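Local coordinates for protein putative ring-cleaving dioxygenase mhqO (Bacillus subtilis subsp. subtilis, PDB 3OAJ) that is a putative extradiol ring-cleaving dioxygenase that probably uses one ferrous ion and may contribute to the breakdown of aromatic compounds, at residues G155-L160 against H217-R222; A168-N173 against I263-A268; V130-G135 against I195-D200; H48-N53 against G59-F64. One frame throughout, in Å; residues are numbered along the deposited sequence.

Contact 1 (G155-L160 against H217-R222); sequences GGATLL and HHIAWR. With ZN (zinc ion), chain C.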
# COMPACT_ATOMS: atom_id res chain seq x y z
N GLY A 155 -2.99 3.88 -7.88
CA GLY A 155 -4.15 4.59 -8.41
C GLY A 155 -5.19 4.80 -7.33
O GLY A 155 -6.03 5.70 -7.43
N GLY A 156 -5.13 3.97 -6.29
CA GLY A 156 -6.12 3.97 -5.22
C GLY A 156 -6.28 2.55 -4.71
O GLY A 156 -5.33 1.77 -4.75
N ALA A 157 -7.48 2.23 -4.26
CA ALA A 157 -7.79 0.93 -3.67
C ALA A 157 -9.28 0.71 -3.68
O ALA A 157 -10.07 1.66 -3.78
CB ALA A 157 -7.24 0.85 -2.22
N THR A 158 -9.66 -0.57 -3.54
CA THR A 158 -11.06 -0.96 -3.41
C THR A 158 -11.25 -1.55 -2.02
O THR A 158 -10.55 -2.48 -1.64
CB THR A 158 -11.46 -2.01 -4.49
OG1 THR A 158 -11.34 -1.39 -5.79
CG2 THR A 158 -12.91 -2.51 -4.26
N LEU A 159 -12.16 -0.95 -1.25
CA LEU A 159 -12.42 -1.35 0.13
C LEU A 159 -13.61 -2.27 0.24
O LEU A 159 -14.64 -2.05 -0.40
CB LEU A 159 -12.68 -0.10 1.00
CG LEU A 159 -11.64 1.02 0.87
CD1 LEU A 159 -12.00 2.20 1.78
CD2 LEU A 159 -10.24 0.50 1.18
N LEU A 160 -13.45 -3.31 1.06
CA LEU A 160 -14.53 -4.23 1.41
C LEU A 160 -14.89 -3.96 2.86
O LEU A 160 -14.13 -4.25 3.77
CB LEU A 160 -14.06 -5.68 1.25
CG LEU A 160 -13.39 -6.04 -0.08
CD1 LEU A 160 -12.95 -7.50 -0.05
CD2 LEU A 160 -14.34 -5.81 -1.25
N HIS A 217 -3.31 -5.85 5.49
CA HIS A 217 -3.43 -5.65 6.94
C HIS A 217 -4.09 -4.31 7.27
O HIS A 217 -4.97 -4.23 8.14
CB HIS A 217 -2.05 -5.74 7.61
CG HIS A 217 -2.12 -5.66 9.11
ND1 HIS A 217 -2.17 -6.77 9.91
CD2 HIS A 217 -2.16 -4.59 9.94
CE1 HIS A 217 -2.23 -6.40 11.18
NE2 HIS A 217 -2.24 -5.08 11.22
N HIS A 218 -3.65 -3.25 6.59
CA HIS A 218 -4.24 -1.93 6.79
C HIS A 218 -3.91 -0.97 5.66
O HIS A 218 -3.01 -1.24 4.83
CB HIS A 218 -3.82 -1.35 8.15
CG HIS A 218 -2.35 -1.09 8.29
ND1 HIS A 218 -1.49 -2.02 8.84
CD2 HIS A 218 -1.60 -0.00 8.01
CE1 HIS A 218 -0.27 -1.51 8.89
NE2 HIS A 218 -0.30 -0.30 8.38
N ILE A 219 -4.64 0.14 5.63
CA ILE A 219 -4.39 1.19 4.67
C ILE A 219 -4.10 2.50 5.40
O ILE A 219 -4.84 2.89 6.30
CB ILE A 219 -5.58 1.31 3.66
CG1 ILE A 219 -5.32 2.43 2.63
CG2 ILE A 219 -6.94 1.49 4.37
CD1 ILE A 219 -6.13 2.28 1.33
N ALA A 220 -3.02 3.17 4.99
CA ALA A 220 -2.63 4.43 5.61
C ALA A 220 -2.92 5.61 4.69
O ALA A 220 -2.63 5.58 3.48
CB ALA A 220 -1.16 4.41 5.98
N TRP A 221 -3.50 6.64 5.29
CA TRP A 221 -3.80 7.90 4.64
C TRP A 221 -2.78 8.95 5.05
O TRP A 221 -2.25 8.92 6.15
CB TRP A 221 -5.21 8.34 5.03
CG TRP A 221 -6.20 7.25 4.78
CD1 TRP A 221 -6.66 6.33 5.68
CD2 TRP A 221 -6.83 6.92 3.53
NE1 TRP A 221 -7.52 5.46 5.08
CE2 TRP A 221 -7.65 5.81 3.76
CE3 TRP A 221 -6.78 7.47 2.24
CZ2 TRP A 221 -8.42 5.22 2.76
CZ3 TRP A 221 -7.54 6.88 1.24
CH2 TRP A 221 -8.37 5.79 1.52
N ARG A 222 -2.51 9.88 4.15
CA ARG A 222 -1.49 10.92 4.36
C ARG A 222 -1.91 12.05 5.29
O ARG A 222 -3.05 12.52 5.25
CB ARG A 222 -1.09 11.54 3.02
CG ARG A 222 -0.38 10.55 2.11
CD ARG A 222 -0.25 11.03 0.70
NE ARG A 222 0.56 12.23 0.62
CZ ARG A 222 0.74 12.94 -0.49
NH1 ARG A 222 0.17 12.56 -1.63
NH2 ARG A 222 1.50 14.02 -0.45
ZN ZN C . 1.11 1.50 8.15

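Contact 2 (A168-N173 against I263-A268); sequences ADLLEN and ILFEIA. With ZN (zinc ion), chain C.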
# COMPACT_ATOMS: atom_id res chain seq x y z
N ALA A 168 -18.54 4.97 3.92
CA ALA A 168 -18.76 6.08 2.98
C ALA A 168 -18.84 7.41 3.70
O ALA A 168 -18.26 8.40 3.25
CB ALA A 168 -20.03 5.85 2.14
N ASP A 169 -19.58 7.42 4.80
CA ASP A 169 -19.79 8.62 5.61
C ASP A 169 -18.42 9.11 6.12
O ASP A 169 -18.08 10.29 6.02
CB ASP A 169 -20.74 8.26 6.76
CG ASP A 169 -21.19 9.47 7.58
OD1 ASP A 169 -21.22 10.60 7.06
OD2 ASP A 169 -21.56 9.25 8.75
N LEU A 170 -17.60 8.18 6.62
CA LEU A 170 -16.24 8.49 7.04
C LEU A 170 -15.38 9.09 5.91
O LEU A 170 -14.75 10.13 6.07
CB LEU A 170 -15.58 7.24 7.61
CG LEU A 170 -14.09 7.29 7.91
CD1 LEU A 170 -13.72 8.36 8.97
CD2 LEU A 170 -13.62 5.92 8.37
N LEU A 171 -15.35 8.42 4.76
CA LEU A 171 -14.54 8.89 3.64
C LEU A 171 -14.96 10.28 3.18
O LEU A 171 -14.10 11.16 2.97
CB LEU A 171 -14.63 7.90 2.49
CG LEU A 171 -13.90 6.57 2.71
CD1 LEU A 171 -14.28 5.58 1.63
CD2 LEU A 171 -12.38 6.78 2.79
N GLU A 172 -16.26 10.48 2.99
CA GLU A 172 -16.75 11.73 2.40
C GLU A 172 -16.80 12.86 3.42
O GLU A 172 -16.29 13.96 3.18
CB GLU A 172 -18.13 11.53 1.78
CG GLU A 172 -18.59 12.75 0.97
CD GLU A 172 -19.91 12.52 0.25
OE1 GLU A 172 -20.37 11.36 0.18
OE2 GLU A 172 -20.46 13.51 -0.27
N ASN A 173 -17.41 12.59 4.56
CA ASN A 173 -17.82 13.66 5.47
C ASN A 173 -16.86 13.95 6.61
O ASN A 173 -16.89 15.03 7.18
CB ASN A 173 -19.25 13.40 5.95
CG ASN A 173 -20.21 13.21 4.79
OD1 ASN A 173 -20.21 14.01 3.83
ND2 ASN A 173 -21.02 12.16 4.84
N ILE A 263 -12.36 -2.12 8.72
CA ILE A 263 -11.07 -1.94 8.08
C ILE A 263 -10.16 -1.18 9.03
O ILE A 263 -10.59 -0.20 9.65
CB ILE A 263 -11.21 -1.18 6.75
CG1 ILE A 263 -12.26 -1.84 5.85
CG2 ILE A 263 -9.89 -1.17 6.00
CD1 ILE A 263 -12.66 -0.98 4.65
N LEU A 264 -8.90 -1.60 9.13
CA LEU A 264 -7.93 -0.86 9.91
C LEU A 264 -7.34 0.27 9.08
O LEU A 264 -6.74 0.03 8.03
CB LEU A 264 -6.83 -1.80 10.44
CG LEU A 264 -5.78 -1.12 11.33
CD1 LEU A 264 -6.43 -0.46 12.55
CD2 LEU A 264 -4.70 -2.13 11.77
N PHE A 265 -7.55 1.51 9.55
CA PHE A 265 -7.02 2.69 8.88
C PHE A 265 -5.83 3.23 9.68
O PHE A 265 -5.70 3.00 10.89
CB PHE A 265 -8.09 3.79 8.85
CG PHE A 265 -9.06 3.72 7.67
CD1 PHE A 265 -9.20 2.56 6.89
CD2 PHE A 265 -9.87 4.81 7.37
CE1 PHE A 265 -10.10 2.52 5.84
CE2 PHE A 265 -10.77 4.78 6.30
CZ PHE A 265 -10.89 3.63 5.54
N GLU A 266 -5.00 3.99 9.00
CA GLU A 266 -3.85 4.62 9.64
C GLU A 266 -3.74 6.02 9.06
O GLU A 266 -4.14 6.24 7.92
CB GLU A 266 -2.59 3.80 9.33
CG GLU A 266 -1.24 4.46 9.72
CD GLU A 266 -0.05 3.64 9.32
OE1 GLU A 266 -0.22 2.56 8.72
OE2 GLU A 266 1.08 4.10 9.58
N ILE A 267 -3.28 6.97 9.87
CA ILE A 267 -2.81 8.26 9.33
C ILE A 267 -1.30 8.28 9.54
O ILE A 267 -0.84 8.14 10.67
CB ILE A 267 -3.47 9.48 10.01
CG1 ILE A 267 -5.01 9.34 10.09
CG2 ILE A 267 -2.98 10.82 9.36
CD1 ILE A 267 -5.72 9.28 8.78
N ALA A 268 -0.56 8.47 8.45
CA ALA A 268 0.89 8.51 8.45
C ALA A 268 1.37 9.83 7.89
O ALA A 268 0.85 10.33 6.89
CB ALA A 268 1.44 7.37 7.61
ZN ZN C . 1.11 1.50 8.15

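Contact 3 (V130-G135 against I195-D200); sequences VEREEG and IGNVID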
# COMPACT_ATOMS: atom_id res chain seq x y z
N VAL A 130 -4.22 0.40 -13.94
CA VAL A 130 -5.04 1.32 -14.71
C VAL A 130 -4.14 2.42 -15.26
O VAL A 130 -3.14 2.75 -14.63
CB VAL A 130 -6.17 1.92 -13.83
CG1 VAL A 130 -5.62 2.75 -12.65
CG2 VAL A 130 -7.16 2.72 -14.67
N GLU A 131 -4.50 2.95 -16.43
CA GLU A 131 -3.74 4.02 -17.08
C GLU A 131 -4.33 5.37 -16.72
O GLU A 131 -5.53 5.57 -16.88
CB GLU A 131 -3.85 3.91 -18.60
CG GLU A 131 -3.18 2.73 -19.24
CD GLU A 131 -3.23 2.85 -20.74
OE1 GLU A 131 -3.78 3.85 -21.24
OE2 GLU A 131 -2.68 1.96 -21.43
N ARG A 132 -3.49 6.31 -16.26
CA ARG A 132 -3.94 7.70 -16.04
C ARG A 132 -2.79 8.66 -16.25
O ARG A 132 -1.65 8.37 -15.87
CB ARG A 132 -4.53 7.92 -14.64
CG ARG A 132 -5.71 7.03 -14.26
CD ARG A 132 -6.27 7.40 -12.90
NE ARG A 132 -7.37 6.51 -12.57
CZ ARG A 132 -7.46 5.79 -11.45
NH1 ARG A 132 -6.53 5.90 -10.51
NH2 ARG A 132 -8.51 4.98 -11.27
N GLU A 133 -3.08 9.82 -16.85
CA GLU A 133 -2.07 10.85 -17.07
C GLU A 133 -1.61 11.47 -15.75
O GLU A 133 -0.41 11.75 -15.57
CB GLU A 133 -2.59 11.95 -18.02
CG GLU A 133 -1.53 13.01 -18.43
CD GLU A 133 -0.46 12.46 -19.37
OE1 GLU A 133 -0.74 11.52 -20.15
OE2 GLU A 133 0.68 12.99 -19.34
N GLU A 134 -2.55 11.65 -14.82
CA GLU A 134 -2.24 12.26 -13.52
C GLU A 134 -1.21 11.42 -12.75
O GLU A 134 -1.23 10.18 -12.81
CB GLU A 134 -3.53 12.43 -12.68
CG GLU A 134 -3.33 13.24 -11.40
CD GLU A 134 -4.61 13.48 -10.60
OE1 GLU A 134 -5.47 12.58 -10.50
OE2 GLU A 134 -4.75 14.60 -10.06
N GLY A 135 -0.31 12.11 -12.03
CA GLY A 135 0.72 11.46 -11.22
C GLY A 135 2.07 11.49 -11.91
O GLY A 135 2.15 11.20 -13.11
N ILE A 195 -2.13 11.15 -6.69
CA ILE A 195 -1.70 9.76 -6.64
C ILE A 195 -2.38 9.13 -5.43
O ILE A 195 -2.74 9.85 -4.49
CB ILE A 195 -0.13 9.68 -6.56
CG1 ILE A 195 0.41 8.28 -6.88
CG2 ILE A 195 0.42 10.21 -5.25
CD1 ILE A 195 0.29 7.88 -8.36
N GLY A 196 -2.61 7.82 -5.47
CA GLY A 196 -3.25 7.12 -4.34
C GLY A 196 -4.60 7.73 -4.02
O GLY A 196 -4.99 7.86 -2.84
N ASN A 197 -5.35 8.09 -5.06
CA ASN A 197 -6.44 9.05 -4.88
C ASN A 197 -7.83 8.61 -5.29
O ASN A 197 -8.81 9.31 -5.00
CB ASN A 197 -6.08 10.37 -5.57
CG ASN A 197 -5.78 10.21 -7.04
OD1 ASN A 197 -5.64 9.11 -7.55
ND2 ASN A 197 -5.61 11.33 -7.73
N VAL A 198 -7.94 7.46 -5.95
CA VAL A 198 -9.25 6.98 -6.39
C VAL A 198 -9.66 5.78 -5.53
O VAL A 198 -9.10 4.68 -5.64
CB VAL A 198 -9.27 6.64 -7.91
CG1 VAL A 198 -10.64 6.13 -8.32
CG2 VAL A 198 -8.87 7.86 -8.76
N ILE A 199 -10.62 6.02 -4.65
CA ILE A 199 -11.02 5.03 -3.65
C ILE A 199 -12.41 4.48 -3.95
O ILE A 199 -13.39 5.21 -3.86
CB ILE A 199 -10.95 5.65 -2.22
CG1 ILE A 199 -9.62 6.39 -1.98
CG2 ILE A 199 -11.25 4.58 -1.16
CD1 ILE A 199 -8.33 5.52 -2.17
N ASP A 200 -12.48 3.20 -4.31
CA ASP A 200 -13.73 2.53 -4.60
C ASP A 200 -14.15 1.75 -3.38
O ASP A 200 -13.31 1.16 -2.69
CB ASP A 200 -13.59 1.60 -5.81
CG ASP A 200 -13.37 2.37 -7.10
OD1 ASP A 200 -14.11 3.37 -7.29
OD2 ASP A 200 -12.47 2.02 -7.88
O HOH W 1 -4.78 8.03 -9.90

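Contact 4 (H48-N53 against G59-F64); sequences HLYFGN and GTIITF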
# COMPACT_ATOMS: atom_id res chain seq x y z
N HIS A 48 10.31 -6.13 7.62
CA HIS A 48 9.33 -5.21 7.10
C HIS A 48 9.98 -4.58 5.89
O HIS A 48 10.97 -3.87 6.04
CB HIS A 48 8.97 -4.14 8.13
CG HIS A 48 7.75 -3.33 7.77
ND1 HIS A 48 7.35 -2.23 8.49
CD2 HIS A 48 6.88 -3.45 6.73
CE1 HIS A 48 6.25 -1.72 7.93
NE2 HIS A 48 5.95 -2.45 6.87
N LEU A 49 9.43 -4.86 4.71
CA LEU A 49 9.98 -4.37 3.44
C LEU A 49 9.07 -3.29 2.87
O LEU A 49 7.85 -3.44 2.86
CB LEU A 49 10.12 -5.51 2.42
CG LEU A 49 10.89 -6.75 2.86
CD1 LEU A 49 10.95 -7.72 1.68
CD2 LEU A 49 12.29 -6.39 3.36
N TYR A 50 9.68 -2.21 2.38
CA TYR A 50 8.94 -1.11 1.76
C TYR A 50 9.40 -0.97 0.31
O TYR A 50 10.61 -0.82 0.03
CB TYR A 50 9.23 0.20 2.48
CG TYR A 50 8.75 0.35 3.90
CD1 TYR A 50 9.53 -0.09 4.98
CD2 TYR A 50 7.57 1.02 4.19
CE1 TYR A 50 9.13 0.12 6.30
CE2 TYR A 50 7.15 1.23 5.50
CZ TYR A 50 7.93 0.76 6.55
OH TYR A 50 7.53 0.99 7.85
N PHE A 51 8.44 -1.03 -0.60
CA PHE A 51 8.68 -0.81 -2.03
C PHE A 51 7.94 0.45 -2.47
O PHE A 51 6.88 0.78 -1.93
CB PHE A 51 8.16 -1.99 -2.87
CG PHE A 51 8.87 -3.30 -2.62
CD1 PHE A 51 9.92 -3.71 -3.43
CD2 PHE A 51 8.46 -4.15 -1.58
CE1 PHE A 51 10.57 -4.92 -3.22
CE2 PHE A 51 9.13 -5.37 -1.35
CZ PHE A 51 10.17 -5.75 -2.17
N GLY A 52 8.48 1.14 -3.46
CA GLY A 52 7.79 2.30 -3.99
C GLY A 52 8.41 2.78 -5.28
O GLY A 52 9.11 2.02 -5.97
N ASN A 53 8.17 4.05 -5.62
CA ASN A 53 8.81 4.65 -6.78
C ASN A 53 10.27 4.99 -6.47
O ASN A 53 10.79 4.61 -5.41
CB ASN A 53 8.00 5.85 -7.31
CG ASN A 53 8.13 7.11 -6.47
OD1 ASN A 53 8.69 7.10 -5.37
ND2 ASN A 53 7.64 8.22 -7.01
N GLY A 59 2.10 7.68 -1.28
CA GLY A 59 1.17 7.36 -2.35
C GLY A 59 1.70 6.35 -3.35
O GLY A 59 0.97 5.95 -4.25
N THR A 60 2.95 5.91 -3.15
CA THR A 60 3.57 4.87 -3.99
C THR A 60 4.02 3.65 -3.20
O THR A 60 4.50 2.69 -3.79
CB THR A 60 4.82 5.39 -4.74
OG1 THR A 60 5.95 5.44 -3.85
CG2 THR A 60 4.61 6.79 -5.41
N ILE A 61 3.86 3.70 -1.87
CA ILE A 61 4.54 2.79 -0.95
C ILE A 61 3.69 1.57 -0.59
O ILE A 61 2.66 1.69 0.06
CB ILE A 61 4.89 3.51 0.37
CG1 ILE A 61 5.69 4.80 0.11
CG2 ILE A 61 5.64 2.57 1.34
CD1 ILE A 61 5.66 5.77 1.29
N ILE A 62 4.14 0.41 -1.04
CA ILE A 62 3.54 -0.86 -0.65
C ILE A 62 4.52 -1.55 0.28
O ILE A 62 5.71 -1.65 0.01
CB ILE A 62 3.14 -1.73 -1.91
CG1 ILE A 62 2.37 -3.00 -1.49
CG2 ILE A 62 4.35 -2.03 -2.81
CD1 ILE A 62 0.97 -2.75 -0.92
N THR A 63 4.00 -2.02 1.41
CA THR A 63 4.84 -2.56 2.47
C THR A 63 4.40 -3.96 2.87
O THR A 63 3.22 -4.30 2.78
CB THR A 63 4.91 -1.63 3.73
OG1 THR A 63 4.18 -2.21 4.82
CG2 THR A 63 4.40 -0.23 3.46
N PHE A 64 5.37 -4.77 3.31
CA PHE A 64 5.11 -6.19 3.54
C PHE A 64 5.76 -6.71 4.80
O PHE A 64 6.89 -6.35 5.13
CB PHE A 64 5.68 -7.00 2.36
CG PHE A 64 5.06 -6.66 1.05
CD1 PHE A 64 3.77 -7.11 0.74
CD2 PHE A 64 5.75 -5.84 0.15
CE1 PHE A 64 3.19 -6.77 -0.49
CE2 PHE A 64 5.19 -5.50 -1.07
CZ PHE A 64 3.90 -5.96 -1.39

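Contact 1 (G155-L160 against H217-R222)
Ile219 sends its CD1 methyl to the CB of Ala157, 4.0 Å away, and this small apolar touch joins the two mixed beta-sheets of a vicinal oxygen chelate (VOC) fold. Strand 153-160 belongs to one sheet and strand 215-223 to the other; they meet by side chains alone, with the CA atoms of Ala157 and Ile219 9.0 Å apart. Leu159 adds a looser contact, its CD2 4.5 Å from the same CD1. The reach of Ile219 comes from its torsions: CG1 stands opposite the backbone N (chi1 -180°) and the chain runs on nearly extended, carrying CD1 across the gap between the sheets. Behind it, Trp221 turns one indole face to Ile219 CG1, and the ring in turn packs on Ile199 and stands edge-to-face with Phe265.

His218, next in the chain to Ile219, takes no part in this touch; its imidazole serves the metal site on the other face of the strand. His11 and Glu266 are its protein co-ligands for the zinc ion present in the crystal, at the place predicted for iron. A classic beta bulge opens each segment: Gly155 and Gly156 opposite Ser84, His217 and His218 opposite Thr13. The second bulge thus includes the ligand itself, whose imidazole NE2 sits 2.3 Å from the zinc.

Contact 2 (A168-N173 against I263-A268)
Leu170 and Phe265 meet through apolar contacts, the leucine reaching out from helix 164-174 and the phenylalanine from strand 264-269. Leu170 CD2 comes within 3.7 Å of Phe265 CE2, the two side chains sliding past each other in opposite directions, and Leu171 CD2 approaches the same ring carbon at 4.3 Å. Both methyls come at the ring obliquely. With CG trans to N (chi1 171°), the branch of Leu170 stretches off the helix toward the strand. Met175 and Tyr241 pack on Leu170 as well, so this joint is part of a larger buried core.

The side-chain hydrogen bond here lies within the helix, on its exposed side. Asn173 ND2 gives a nearly straight bond to Asp169 OD1, 2.7 Å long with an angle of 169° at the hydrogen. It lies in the amide plane of Asn173 and uses the anti lone pair of the carboxylate oxygen, joining side chains one turn apart where the helix also widens into a pi-type turn at 170-173.

Metal binding belongs to the other face of the strand. Glu266, next to Phe265, runs extended in the opposite direction and puts OE1 1.8 Å from the zinc ion, while OE2 stays 3.0 Å from it. One face of the strand therefore seats the helix and the other serves the metal; with His11 and His218, Glu266 completes the two-histidine, one-carboxylate facial triad characteristic of extradiol dioxygenases of the VOC fold.

Contact 3 (V130-G135 against I195-D200)
Arg132 and Glu134 reach over to Val198 and Asn197, linking the two modules of one curved VOC sheet, in which strands 79-87 and 153-160 run between strand 126-131 and strand 198-202. Val130, near the end of its strand, lays CG1 over the centre of the Arg132 guanidinium. Val198 CG2 covers the opposite face, nearer the rim and 3.5 Å from NH1, so the flat group is sandwiched between two valines. Arg132 gets there because its chain is extended from CG to NE. Its edge is held by polar partners: NE by a salt bridge to Glu114, and NH1 by the carbonyl O of Gly155 and by a water. That water accepts from Arg132 NH1 at 2.8 Å and donates to Asn197 OD1 at 2.7 Å, spanning two groups too far apart to bond directly.

Glu134 also extends, a chi1 of -171° setting CG beside the carbonyl carbon, and its OE1 receives Asn197 ND2 at 3.0 Å. The bond is bent, 139° at the hydrogen, and the donor sits well above the carboxylate plane although it keeps the amide's own plane. Arg190 makes a salt bridge to the same OE1. Asn197 ND2 thus has two acceptors, Glu134 OE1 and Gly193 O, while OD1 takes the water.

Lys152 gathers the carbonyl oxygens of Arg132, Glu134 and Gly135, tying down the turn. Gly135 closes the segment at positive phi, and its CA passes 4.6 Å from Ile195 CD1.

Contact 4 (H48-N53 against G59-F64)
Phe51 sets its ring rim to rim with that of Phe64, Phe51 CD2 3.6 Å from Phe64 CE2, the centroids 5.8 Å apart and the planes turned by 68°; neither ring lies over the face of the other. Leu49 and Ile62 share this side of the beta hairpin made by strands 47-52 and 61-66, and helix 19-29 packs against it through Asn22 and Thr23. The strands are antiparallel. Leu49 with Phe64 and Phe51 with Ile62 are hydrogen-bonded pairs, Phe51 N giving the straightest of the four backbone bonds, to Ile62 O at 2.9 Å. Tyr50 and Thr63 form the non-hydrogen-bonded pair between them.

On the other side, Tyr50 and Thr63 lie alongside each other, pointing the same way, with Thr63 CG2 3.5 Å from Tyr50 CD2. Ile61 CG2 meets the tyrosine ring at its edge, 3.8 Å from that same CD2. A chi1 of -168° swings the His48 ring in and brings its NE2 to Thr63 OG1 at 2.7 Å, the hydroxyl lying in the plane of the imidazole.

Toward the turn, Asn53 N bonds Thr60 OG1 at 3.2 Å, an oxygen also linked to Lys57 O.

Thr63 OG1 has a second partner in Thr13 OG1. Its single proton can serve just one of the two bonds, so the proton positions along His48, Thr63 and Thr13 are probably coupled, and the bond at NE2 helps fix the turn of the imidazole beside the metal pocket, where a sulfate, probably from the crystallisation liquor, lies about 3 Å from the His48 side chain.

In the fold
Contact 4 closes first along the chain, within the first VOC repeat; contact 3 then joins the two repeats, and its segments alternate with those of contacts 1 and 2. Contacts 1, 2 and 4 all reach the sheet that runs from strand 33-39 to strand 247-248, where strands 215-223 and 264-269 are neighbours. Contact 3 lies in the second sheet, where strands 153-160 and 198-202 pair, and contact 1 bridges the two. Centres are about 9 Å apart for contacts 1 and 2, which both hold zinc ligands, and about 20 Å for contacts 2 and 4. The metal site is thus built on one sheet, with the other packed behind it.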